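Local coordinates for protein flavocytochrome C3 fumarate reductase (Shewanella frigidimarina, PDB 1QO8) that reduces fumarate to succinate in an essentially one-way reaction, using one FAD and four covalently bound c-type hemes per subunit of a periplasmic homodimer, at residues M167-G171 / D182-F187; G179-K183 / R235-T239; K202-I206 / A506-T510; M435-T441 / S487-V492. All blocks are in the same frame, centred on the assembly; numbering follows the deposited sequence.

Interaction 1. Residues M167-G171 / D182-F187; sequences MNAVG and DKVEWF
Val-170 is the centre of this contact, with Phe-187 and Asp-182 closing round it. The chain leaves the short strand 167-168 still extended (phi/psi near -122/135 at Val-170) and turns at Gly-171, whose phi is positive. The other segment is extended at Asp-182 and Lys-183; Lys-183 is the N-cap of helix 184-194, and its O accepts a bond from Phe-187 N at 3.1 Å. The CA atoms come closest at Val-170 and Val-184, 6.1 Å apart. Val-170, chi1 near 49°, sets CG2 3.6 Å from Lys-183 C, CG1 3.8 Å from Val-184 CG2, and CG1 4.0 Å from Phe-187 CD2. Phe-187, chi1 t, brings CE2 3.8 Å from Asn-168 CB, while Ala-169 N meets the ring edge. Asp-182, also t, has OD2 3.6 Å from Val-170 CB; its carboxylate makes a salt bridge with Arg-238, and Gln-175 hydrogen-bonds to OD2. Asn-168 turns its amide to Gly-541, Asn-543 and Thr-239; its side chain is about 6 Å from the bound FAD. The arrangement is a helix N-terminus packed on the chain leaving a sheet strand beside the flavin site. No hydrogen bond crosses, so apolar packing joins the segments and the polar groups find partners around them.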
loop_
_atom_site.group_PDB
_atom_site.type_symbol
_atom_site.label_atom_id
_atom_site.label_comp_id
_atom_site.label_asym_id
_atom_site.label_seq_id
_atom_site.Cartn_x
_atom_site.Cartn_y
_atom_site.Cartn_z
ATOM N N MET A 167 1.073 16.057 -24.587
ATOM C CA MET A 167 1.291 16.817 -23.374
ATOM C C MET A 167 0.202 17.884 -23.234
ATOM O O MET A 167 -0.056 18.644 -24.183
ATOM C CB MET A 167 2.673 17.474 -23.535
ATOM C CG MET A 167 3.024 18.362 -22.350
ATOM S SD MET A 167 4.686 18.990 -22.193
ATOM C CE MET A 167 4.466 20.096 -20.809
ATOM N N ASN A 168 -0.558 17.823 -22.161
ATOM C CA ASN A 168 -1.556 18.798 -21.766
ATOM C C ASN A 168 -0.925 20.090 -21.298
ATOM O O ASN A 168 0.105 20.136 -20.625
ATOM C CB ASN A 168 -2.480 18.199 -20.652
ATOM C CG ASN A 168 -3.368 17.118 -21.203
ATOM O OD1 ASN A 168 -3.603 17.044 -22.425
ATOM N ND2 ASN A 168 -3.911 16.186 -20.428
ATOM N N ALA A 169 -1.442 21.205 -21.807
ATOM C CA ALA A 169 -1.038 22.529 -21.276
ATOM C C ALA A 169 -2.196 23.508 -21.504
ATOM O O ALA A 169 -3.070 23.320 -22.355
ATOM C CB ALA A 169 0.224 23.032 -21.925
ATOM N N VAL A 170 -2.252 24.558 -20.724
ATOM C CA VAL A 170 -3.300 25.552 -20.795
ATOM C C VAL A 170 -2.614 26.900 -21.069
ATOM O O VAL A 170 -1.663 27.164 -20.358
ATOM C CB VAL A 170 -4.118 25.686 -19.504
ATOM C CG1 VAL A 170 -3.336 25.813 -18.212
ATOM C CG2 VAL A 170 -4.965 26.981 -19.614
ATOM N N GLY A 171 -3.141 27.695 -21.988
ATOM C CA GLY A 171 -2.557 29.007 -22.259
ATOM C C GLY A 171 -1.445 28.956 -23.281
ATOM O O GLY A 171 -0.524 29.770 -23.205
ATOM N N ASP A 182 -9.256 28.408 -23.099
ATOM C CA ASP A 182 -9.051 27.450 -22.022
ATOM C C ASP A 182 -8.663 28.276 -20.809
ATOM O O ASP A 182 -8.375 29.459 -20.969
ATOM C CB ASP A 182 -7.968 26.458 -22.401
ATOM C CG ASP A 182 -7.753 25.256 -21.499
ATOM O OD1 ASP A 182 -8.637 24.998 -20.641
ATOM O OD2 ASP A 182 -6.711 24.560 -21.711
ATOM N N LYS A 183 -8.791 27.758 -19.603
ATOM C CA LYS A 183 -8.478 28.495 -18.387
ATOM C C LYS A 183 -7.796 27.504 -17.439
ATOM O O LYS A 183 -8.142 26.316 -17.440
ATOM C CB LYS A 183 -9.673 29.060 -17.612
ATOM C CG LYS A 183 -10.584 29.961 -18.415
ATOM C CD LYS A 183 -11.814 30.435 -17.659
ATOM C CE LYS A 183 -12.805 31.090 -18.620
ATOM N NZ LYS A 183 -12.559 32.567 -18.679
ATOM N N VAL A 184 -6.878 28.023 -16.675
ATOM C CA VAL A 184 -6.160 27.231 -15.696
ATOM C C VAL A 184 -7.121 26.473 -14.783
ATOM O O VAL A 184 -6.884 25.293 -14.493
ATOM C CB VAL A 184 -5.230 28.125 -14.888
ATOM C CG1 VAL A 184 -4.709 27.409 -13.645
ATOM C CG2 VAL A 184 -4.040 28.549 -15.712
ATOM N N GLU A 185 -8.232 27.087 -14.381
ATOM C CA GLU A 185 -9.178 26.477 -13.475
ATOM C C GLU A 185 -9.849 25.330 -14.196
ATOM O O GLU A 185 -10.201 24.379 -13.524
ATOM C CB GLU A 185 -10.230 27.448 -12.898
ATOM C CG GLU A 185 -10.504 28.676 -13.767
ATOM C CD GLU A 185 -9.333 29.649 -13.765
ATOM O OE1 GLU A 185 -8.967 30.202 -12.707
ATOM O OE2 GLU A 185 -8.729 29.857 -14.832
ATOM N N TRP A 186 -10.069 25.416 -15.507
ATOM C CA TRP A 186 -10.647 24.294 -16.235
ATOM C C TRP A 186 -9.716 23.087 -16.243
ATOM O O TRP A 186 -10.133 21.937 -16.045
ATOM C CB TRP A 186 -11.002 24.784 -17.633
ATOM C CG TRP A 186 -12.148 25.778 -17.624
ATOM C CD1 TRP A 186 -12.904 26.206 -16.573
ATOM C CD2 TRP A 186 -12.698 26.429 -18.778
ATOM N NE1 TRP A 186 -13.849 27.097 -16.965
ATOM C CE2 TRP A 186 -13.752 27.247 -18.328
ATOM C CE3 TRP A 186 -12.360 26.438 -20.137
ATOM C CZ2 TRP A 186 -14.492 28.062 -19.208
ATOM C CZ3 TRP A 186 -13.100 27.234 -21.000
ATOM C CH2 TRP A 186 -14.153 28.037 -20.529
ATOM N N PHE A 187 -8.450 23.359 -16.529
ATOM C CA PHE A 187 -7.403 22.306 -16.453
ATOM C C PHE A 187 -7.414 21.666 -15.062
ATOM O O PHE A 187 -7.381 20.448 -14.871
ATOM C CB PHE A 187 -6.032 22.948 -16.755
ATOM C CG PHE A 187 -4.859 22.010 -16.860
ATOM C CD1 PHE A 187 -4.482 21.185 -15.816
ATOM C CD2 PHE A 187 -4.133 21.908 -18.030
ATOM C CE1 PHE A 187 -3.411 20.304 -15.918
ATOM C CE2 PHE A 187 -3.057 21.029 -18.151
ATOM C CZ PHE A 187 -2.700 20.201 -17.102
#

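Interaction 2. Residues G179-K183 / R235-T239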
loop_
_atom_site.group_PDB
_atom_site.type_symbol
_atom_site.label_atom_id
_atom_site.label_comp_id
_atom_site.label_asym_id
_atom_site.label_seq_id
_atom_site.Cartn_x
_atom_site.Cartn_y
_atom_site.Cartn_z
ATOM N N GLY A 179 -7.974 29.047 -32.036
ATOM C CA GLY A 179 -9.213 29.609 -31.542
ATOM C C GLY A 179 -9.796 28.870 -30.349
ATOM O O GLY A 179 -11.004 28.859 -30.125
ATOM N N VAL A 180 -8.925 28.216 -29.577
ATOM C CA VAL A 180 -9.378 27.483 -28.411
ATOM C C VAL A 180 -9.208 28.338 -27.157
ATOM O O VAL A 180 -8.116 28.789 -26.813
ATOM C CB VAL A 180 -8.646 26.130 -28.328
ATOM C CG1 VAL A 180 -8.841 25.541 -26.948
ATOM C CG2 VAL A 180 -9.105 25.167 -29.403
ATOM N N GLU A 181 -10.307 28.587 -26.475
ATOM C CA GLU A 181 -10.268 29.252 -25.173
ATOM C C GLU A 181 -10.129 28.206 -24.067
ATOM O O GLU A 181 -10.794 27.175 -24.117
ATOM C CB GLU A 181 -11.500 30.111 -25.011
ATOM C CG GLU A 181 -12.664 29.692 -24.159
ATOM C CD GLU A 181 -13.815 30.695 -24.226
ATOM O OE1 GLU A 181 -13.992 31.327 -25.307
ATOM O OE2 GLU A 181 -14.555 30.845 -23.224
ATOM N N ASP A 182 -9.256 28.408 -23.099
ATOM C CA ASP A 182 -9.051 27.450 -22.022
ATOM C C ASP A 182 -8.663 28.276 -20.809
ATOM O O ASP A 182 -8.375 29.459 -20.969
ATOM C CB ASP A 182 -7.968 26.458 -22.401
ATOM C CG ASP A 182 -7.753 25.256 -21.499
ATOM O OD1 ASP A 182 -8.637 24.998 -20.641
ATOM O OD2 ASP A 182 -6.711 24.560 -21.711
ATOM N N LYS A 183 -8.791 27.758 -19.603
ATOM C CA LYS A 183 -8.478 28.495 -18.387
ATOM C C LYS A 183 -7.796 27.504 -17.439
ATOM O O LYS A 183 -8.142 26.316 -17.440
ATOM C CB LYS A 183 -9.673 29.060 -17.612
ATOM C CG LYS A 183 -10.584 29.961 -18.415
ATOM C CD LYS A 183 -11.814 30.435 -17.659
ATOM C CE LYS A 183 -12.805 31.090 -18.620
ATOM N NZ LYS A 183 -12.559 32.567 -18.679
ATOM N N ARG A 235 -12.140 19.285 -21.284
ATOM C CA ARG A 235 -13.387 19.893 -21.755
ATOM C C ARG A 235 -13.116 20.727 -23.000
ATOM O O ARG A 235 -14.045 21.033 -23.723
ATOM C CB ARG A 235 -14.000 20.702 -20.602
ATOM C CG ARG A 235 -13.378 22.041 -20.415
ATOM C CD ARG A 235 -13.970 22.834 -19.242
ATOM N NE ARG A 235 -13.760 22.080 -17.998
ATOM C CZ ARG A 235 -14.079 22.526 -16.782
ATOM N NH1 ARG A 235 -14.617 23.741 -16.680
ATOM N NH2 ARG A 235 -13.886 21.817 -15.674
ATOM N N VAL A 236 -11.900 21.155 -23.260
ATOM C CA VAL A 236 -11.436 21.746 -24.504
ATOM C C VAL A 236 -10.109 21.088 -24.933
ATOM O O VAL A 236 -9.537 20.217 -24.228
ATOM C CB VAL A 236 -11.215 23.259 -24.408
ATOM C CG1 VAL A 236 -11.095 23.821 -25.835
ATOM C CG2 VAL A 236 -12.339 24.113 -23.823
ATOM N N ASP A 237 -9.622 21.442 -26.116
ATOM C CA ASP A 237 -8.476 20.807 -26.745
ATOM C C ASP A 237 -7.213 21.335 -26.062
ATOM O O ASP A 237 -7.112 22.548 -26.027
ATOM C CB ASP A 237 -8.401 21.213 -28.221
ATOM C CG ASP A 237 -9.539 20.663 -29.041
ATOM O OD1 ASP A 237 -10.631 20.371 -28.497
ATOM O OD2 ASP A 237 -9.272 20.558 -30.261
ATOM N N ARG A 238 -6.418 20.489 -25.456
ATOM C CA ARG A 238 -5.261 20.965 -24.663
ATOM C C ARG A 238 -4.024 20.117 -24.854
ATOM O O ARG A 238 -2.956 20.268 -24.289
ATOM C CB ARG A 238 -5.710 20.605 -23.218
ATOM C CG ARG A 238 -5.513 21.713 -22.231
ATOM C CD ARG A 238 -6.008 21.234 -20.864
ATOM N NE ARG A 238 -7.081 22.145 -20.478
ATOM C CZ ARG A 238 -8.224 21.616 -20.018
ATOM N NH1 ARG A 238 -8.448 20.315 -19.869
ATOM N NH2 ARG A 238 -9.181 22.482 -19.741
ATOM N N THR A 239 -4.081 19.056 -25.605
ATOM C CA THR A 239 -3.057 18.047 -25.795
ATOM C C THR A 239 -2.187 18.388 -27.002
ATOM O O THR A 239 -2.737 18.426 -28.102
ATOM C CB THR A 239 -3.820 16.717 -26.003
ATOM O OG1 THR A 239 -4.694 16.408 -24.908
ATOM C CG2 THR A 239 -2.787 15.598 -26.178
#
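Arg-235, at the start of the second segment, takes no part in the contact; its guanidinium forms salt bridges with Glu-189 and Asp-190 and a cation-pi contact with Trp-186, all on helix 184-194. Val-236 comes next and points straight at the other loop. Val-236 CG2 lies 3.4 Å from Glu-181 O, and its side chain meets that of Val-180, a small apolar patch in a contact close to the surface. The CA atoms of Val-236 and Asp-182 are 6.7 Å apart. Asp-237 CB borders the same patch, 4.2 Å from Val-180 CG2; Asp-237 O is a polar neighbour taken up by Gln-175, and the carboxylate turns to Arg-230. At Arg-238 the contact becomes ionic. The CA-to-CB bond runs sideways, but the end of the side chain swings back into a two-pronged salt bridge, Arg-238 NH2 to Asp-182 OD1 at 2.7 Å and Arg-238 NE to Asp-182 OD2 at 2.7 Å. Arg-238 NH1 forms a salt bridge with Asp-190 OD2. Thr-239 then enters strand 239-241, and with Arg-238 it faces Lys-229 in a classic beta bulge. Arg-238 thus bridges Asp-182 of the loop and Asp-190 of helix 184-194, tying the two together through charge, with Gln-175 and Arg-235 as their respective second partners.

Interaction 3. Residues K202-I206 / A506-T510; sequences KLVTI and AINTT
Leu-203 lays both its methyl groups near Ile-507 CG2, with Leu-203 CD1 4.1 Å from it; Leu-203 CD2 also reaches Asn-508 O at 3.8 Å and Thr-509 CA at 4.0 Å. It sits on helix 201-220, which is regular through 202-206, and takes chi1 m and chi2 t. The loop 506-510 is extended at Ile-507 and bends at Thr-509 (phi/psi near -70/-17). Nearest CA atoms are those of Leu-203 and Thr-509, 6.1 Å apart. Thr-509 packs between Lys-202 and Ile-206, one turn apart on the helix: Thr-509 CG2 is 3.9 Å from Lys-202 CB, and Thr-509 CB is 3.7 Å from CD1 of Ile-206, also m, t. Within the loop, Asn-508 ND2 donates to Thr-510 OG1 at 2.5 Å, and Asn-508 OD1 accepts from Ser-512 N. No hydrogen bond joins helix and loop. The Ile-206 side chain also packs on Val-550, Phe-551 and Ile-554 of helix 543-563. This is helix-against-loop packing within the FAD-binding domain, with the connection between strands 489-505 and 512-514 laid along the start of helix 201-220.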
loop_
_atom_site.group_PDB
_atom_site.type_symbol
_atom_site.label_atom_id
_atom_site.label_comp_id
_atom_site.label_asym_id
_atom_site.label_seq_id
_atom_site.Cartn_x
_atom_site.Cartn_y
_atom_site.Cartn_z
ATOM N N LYS A 202 -2.745 21.089 -4.673
ATOM C CA LYS A 202 -1.605 21.954 -4.844
ATOM C C LYS A 202 -0.686 21.488 -5.975
ATOM O O LYS A 202 -0.099 22.320 -6.681
ATOM C CB LYS A 202 -0.808 22.073 -3.530
ATOM C CG LYS A 202 -1.693 22.290 -2.331
ATOM C CD LYS A 202 -1.118 21.846 -1.005
ATOM C CE LYS A 202 -0.300 20.565 -0.991
ATOM N NZ LYS A 202 -0.658 19.751 0.222
ATOM N N LEU A 203 -0.579 20.155 -6.107
ATOM C CA LEU A 203 0.326 19.679 -7.182
ATOM C C LEU A 203 -0.367 19.952 -8.515
ATOM O O LEU A 203 0.266 20.411 -9.472
ATOM C CB LEU A 203 0.645 18.217 -6.902
ATOM C CG LEU A 203 1.382 17.848 -5.623
ATOM C CD1 LEU A 203 1.644 16.339 -5.622
ATOM C CD2 LEU A 203 2.702 18.619 -5.496
ATOM N N VAL A 204 -1.687 19.745 -8.554
ATOM C CA VAL A 204 -2.497 19.963 -9.739
ATOM C C VAL A 204 -2.439 21.399 -10.227
ATOM O O VAL A 204 -2.385 21.613 -11.451
ATOM C CB VAL A 204 -3.958 19.497 -9.572
ATOM C CG1 VAL A 204 -4.802 19.653 -10.812
ATOM C CG2 VAL A 204 -3.884 17.996 -9.234
ATOM N N THR A 205 -2.545 22.350 -9.286
ATOM C CA THR A 205 -2.430 23.767 -9.598
ATOM C C THR A 205 -1.108 24.155 -10.227
ATOM O O THR A 205 -1.083 24.840 -11.253
ATOM C CB THR A 205 -2.697 24.590 -8.278
ATOM O OG1 THR A 205 -4.044 24.249 -7.885
ATOM C CG2 THR A 205 -2.591 26.077 -8.500
ATOM N N ILE A 206 0.015 23.742 -9.687
ATOM C CA ILE A 206 1.330 23.894 -10.303
ATOM C C ILE A 206 1.445 23.230 -11.669
ATOM O O ILE A 206 2.011 23.831 -12.609
ATOM C CB ILE A 206 2.410 23.315 -9.382
ATOM C CG1 ILE A 206 2.446 24.278 -8.158
ATOM C CG2 ILE A 206 3.766 23.168 -10.032
ATOM C CD1 ILE A 206 3.489 23.961 -7.133
ATOM N N ALA A 506 5.514 10.086 -1.754
ATOM C CA ALA A 506 4.953 11.392 -1.457
ATOM C C ALA A 506 5.958 12.519 -1.669
ATOM O O ALA A 506 7.134 12.540 -1.284
ATOM C CB ALA A 506 4.449 11.471 -0.008
ATOM N N ILE A 507 5.365 13.586 -2.136
ATOM C CA ILE A 507 6.108 14.799 -2.535
ATOM C C ILE A 507 5.451 16.048 -2.026
ATOM O O ILE A 507 4.224 15.977 -1.835
ATOM C CB ILE A 507 6.226 14.633 -4.058
ATOM C CG1 ILE A 507 7.734 14.440 -4.284
ATOM C CG2 ILE A 507 5.631 15.635 -5.003
ATOM C CD1 ILE A 507 8.058 13.236 -5.082
ATOM N N ASN A 508 6.230 17.115 -1.789
ATOM C CA ASN A 508 5.636 18.435 -1.621
ATOM C C ASN A 508 5.649 19.176 -2.944
ATOM O O ASN A 508 6.148 18.742 -3.982
ATOM C CB ASN A 508 6.447 19.253 -0.581
ATOM C CG ASN A 508 7.660 19.859 -1.252
ATOM O OD1 ASN A 508 8.637 19.347 -1.782
ATOM N ND2 ASN A 508 7.516 21.217 -1.357
ATOM N N THR A 509 5.264 20.446 -2.889
ATOM C CA THR A 509 5.261 21.302 -4.055
ATOM C C THR A 509 6.641 21.651 -4.534
ATOM O O THR A 509 6.686 22.007 -5.711
ATOM C CB THR A 509 4.435 22.582 -3.870
ATOM O OG1 THR A 509 5.071 23.417 -2.925
ATOM C CG2 THR A 509 3.058 22.160 -3.385
ATOM N N THR A 510 7.711 21.490 -3.762
ATOM C CA THR A 510 9.032 21.740 -4.330
ATOM C C THR A 510 9.676 20.421 -4.698
ATOM O O THR A 510 10.862 20.339 -4.982
ATOM C CB THR A 510 9.923 22.533 -3.346
ATOM O OG1 THR A 510 9.828 21.849 -2.106
ATOM C CG2 THR A 510 9.443 23.997 -3.233
#

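Interaction 4. Residues M435-T441 / S487-V492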
loop_
_atom_site.group_PDB
_atom_site.type_symbol
_atom_site.label_atom_id
_atom_site.label_comp_id
_atom_site.label_asym_id
_atom_site.label_seq_id
_atom_site.Cartn_x
_atom_site.Cartn_y
_atom_site.Cartn_z
ATOM N N MET A 435 0.692 -7.766 -36.008
ATOM C CA MET A 435 -0.206 -8.194 -34.912
ATOM C C MET A 435 -1.446 -8.977 -35.308
ATOM O O MET A 435 -2.135 -9.652 -34.492
ATOM C CB MET A 435 -0.573 -6.872 -34.205
ATOM C CG MET A 435 0.688 -6.370 -33.407
ATOM S SD MET A 435 0.175 -4.684 -32.867
ATOM C CE MET A 435 -0.977 -5.116 -31.528
ATOM N N LEU A 436 -1.752 -8.939 -36.617
ATOM C CA LEU A 436 -3.030 -9.617 -37.020
ATOM C C LEU A 436 -2.809 -11.029 -37.475
ATOM O O LEU A 436 -2.012 -11.243 -38.432
ATOM C CB LEU A 436 -3.621 -8.850 -38.214
ATOM C CG LEU A 436 -3.899 -7.375 -37.958
ATOM C CD1 LEU A 436 -4.717 -6.878 -39.131
ATOM C CD2 LEU A 436 -4.498 -7.193 -36.537
ATOM N N TYR A 437 -3.539 -11.986 -36.928
ATOM C CA TYR A 437 -3.715 -13.283 -37.560
ATOM C C TYR A 437 -4.725 -13.157 -38.713
ATOM O O TYR A 437 -5.598 -12.280 -38.626
ATOM C CB TYR A 437 -4.308 -14.266 -36.544
ATOM C CG TYR A 437 -3.298 -14.665 -35.465
ATOM C CD1 TYR A 437 -2.859 -13.795 -34.500
ATOM C CD2 TYR A 437 -2.831 -15.984 -35.449
ATOM C CE1 TYR A 437 -1.961 -14.181 -33.506
ATOM C CE2 TYR A 437 -1.917 -16.404 -34.481
ATOM C CZ TYR A 437 -1.491 -15.498 -33.542
ATOM O OH TYR A 437 -0.584 -15.949 -32.591
ATOM N N LYS A 438 -4.640 -14.004 -39.736
ATOM C CA LYS A 438 -5.605 -13.817 -40.823
ATOM C C LYS A 438 -5.927 -15.128 -41.504
ATOM O O LYS A 438 -5.191 -16.069 -41.307
ATOM C CB LYS A 438 -5.195 -12.810 -41.864
ATOM C CG LYS A 438 -3.872 -13.013 -42.532
ATOM C CD LYS A 438 -3.462 -11.721 -43.275
ATOM C CE LYS A 438 -3.102 -10.635 -42.256
ATOM N NZ LYS A 438 -1.928 -9.813 -42.690
ATOM N N GLY A 439 -7.099 -15.211 -42.099
ATOM C CA GLY A 439 -7.512 -16.491 -42.724
ATOM C C GLY A 439 -8.290 -16.001 -43.985
ATOM O O GLY A 439 -9.010 -14.998 -43.932
ATOM N N ASP A 440 -8.097 -16.773 -45.064
ATOM C CA ASP A 440 -8.964 -16.564 -46.213
ATOM C C ASP A 440 -10.398 -16.883 -45.891
ATOM O O ASP A 440 -11.241 -16.328 -46.568
ATOM C CB ASP A 440 -8.478 -17.298 -47.490
ATOM C CG ASP A 440 -7.328 -16.444 -48.041
ATOM O OD1 ASP A 440 -6.823 -15.484 -47.411
ATOM O OD2 ASP A 440 -6.861 -16.700 -49.173
ATOM N N THR A 441 -10.679 -17.841 -45.001
ATOM C CA THR A 441 -12.023 -18.174 -44.597
ATOM C C THR A 441 -12.061 -18.110 -43.050
ATOM O O THR A 441 -11.001 -18.035 -42.402
ATOM C CB THR A 441 -12.404 -19.601 -45.039
ATOM O OG1 THR A 441 -11.633 -20.478 -44.233
ATOM C CG2 THR A 441 -12.025 -19.972 -46.486
ATOM N N SER A 487 -13.725 -11.576 -47.182
ATOM C CA SER A 487 -12.417 -12.135 -46.897
ATOM C C SER A 487 -11.183 -11.420 -47.284
ATOM O O SER A 487 -11.617 -10.537 -48.020
ATOM C CB SER A 487 -12.485 -13.572 -47.417
ATOM O OG SER A 487 -11.415 -13.953 -48.209
ATOM N N PRO A 488 -10.233 -11.107 -46.396
ATOM C CA PRO A 488 -9.663 -12.066 -45.492
ATOM C C PRO A 488 -10.370 -11.763 -44.146
ATOM O O PRO A 488 -10.902 -10.666 -43.981
ATOM C CB PRO A 488 -8.170 -11.936 -45.352
ATOM C CG PRO A 488 -7.751 -10.927 -46.349
ATOM C CD PRO A 488 -9.033 -10.409 -46.909
ATOM N N TYR A 489 -10.328 -12.662 -43.194
ATOM C CA TYR A 489 -10.787 -12.420 -41.839
ATOM C C TYR A 489 -9.569 -12.289 -40.901
ATOM O O TYR A 489 -8.559 -12.913 -41.174
ATOM C CB TYR A 489 -11.710 -13.533 -41.347
ATOM C CG TYR A 489 -12.905 -13.702 -42.311
ATOM C CD1 TYR A 489 -12.789 -14.518 -43.408
ATOM C CD2 TYR A 489 -14.056 -13.007 -42.118
ATOM C CE1 TYR A 489 -13.884 -14.631 -44.289
ATOM C CE2 TYR A 489 -15.154 -13.129 -42.955
ATOM C CZ TYR A 489 -15.039 -13.962 -44.051
ATOM O OH TYR A 489 -16.122 -14.045 -44.902
ATOM N N TYR A 490 -9.672 -11.411 -39.904
ATOM C CA TYR A 490 -8.523 -11.010 -39.119
ATOM C C TYR A 490 -8.768 -11.189 -37.623
ATOM O O TYR A 490 -9.926 -11.058 -37.226
ATOM C CB TYR A 490 -8.292 -9.504 -39.301
ATOM C CG TYR A 490 -7.822 -9.177 -40.705
ATOM C CD1 TYR A 490 -6.493 -9.218 -41.095
ATOM C CD2 TYR A 490 -8.799 -8.847 -41.661
ATOM C CE1 TYR A 490 -6.135 -8.922 -42.414
ATOM C CE2 TYR A 490 -8.467 -8.528 -42.959
ATOM C CZ TYR A 490 -7.126 -8.564 -43.309
ATOM O OH TYR A 490 -6.810 -8.252 -44.608
ATOM N N ALA A 491 -7.672 -11.370 -36.863
ATOM C CA ALA A 491 -7.797 -11.287 -35.399
ATOM C C ALA A 491 -6.528 -10.728 -34.719
ATOM O O ALA A 491 -5.408 -11.032 -35.159
ATOM C CB ALA A 491 -8.025 -12.673 -34.830
ATOM N N VAL A 492 -6.739 -10.031 -33.591
ATOM C CA VAL A 492 -5.636 -9.592 -32.786
ATOM C C VAL A 492 -5.823 -10.132 -31.330
ATOM O O VAL A 492 -6.948 -10.000 -30.816
ATOM C CB VAL A 492 -5.534 -8.145 -32.336
ATOM C CG1 VAL A 492 -4.067 -7.714 -32.236
ATOM C CG2 VAL A 492 -6.524 -7.201 -32.926
#
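This is an antiparallel strand pairing, probably in the capping domain of the flavoprotein part: the short strand 437-439 runs alongside the start of the long strand 489-505, in the mixed sheet where strand 412-417 also pairs with 489-505. The axes of segments 437-439 and 489-492 approach to 4.6 Å, with 160° between their N-to-C directions. Tyr-437 and Ala-491 form a hydrogen-bonded pair (Tyr-437 N to Ala-491 O 2.7 Å, Ala-491 N to Tyr-437 O 2.9 Å), as do Gly-439 and Tyr-489 (Gly-439 N to Tyr-489 O 2.9 Å, Tyr-489 N to Gly-439 O 2.8 Å). Lys-438 and Tyr-490 are the non-hydrogen-bonded pair between them. On their face, Lys-438 CE is 3.5 Å from CE1 at the Tyr-490 ring edge, Lys-438 NZ goes on to Asp-431, and Leu-436 CD1 reaches Tyr-490 CD1 at 3.5 Å. Tyr-437, Tyr-489 and Ala-491 project from the other face onto Leu-445. Beyond the end of 437-439 and ahead of 489-505, Ser-487 OG donates to Asp-440 O at 2.9 Å. Main-chain bonds therefore fix the register, while side chains bind the pair to helices 425-432 and 442-448.

All four contacts lie in the flavoprotein part, interaction 4 probably in its capping domain. Interactions 1 and 2 form one continuous site: their centres are 7 Å apart, they share Asp-182 and Lys-183, and Ala-169 N probably bonds to Arg-238 O where the chain runs between strands 167-168 and 239-241. Interaction 3 is about 16 Å from interaction 1 between centres; it opens on helix 201-220, next after helix 184-194, and closes 300 residues later. Interaction 4 falls in sequence between its segments, yet lies about 49 Å away between centres, with the Met-435 side chain about 6 Å from a heme. Strand 489-505 starts in interaction 4 and ends just before 506-510, so it joins this heme-side region to the FAD side.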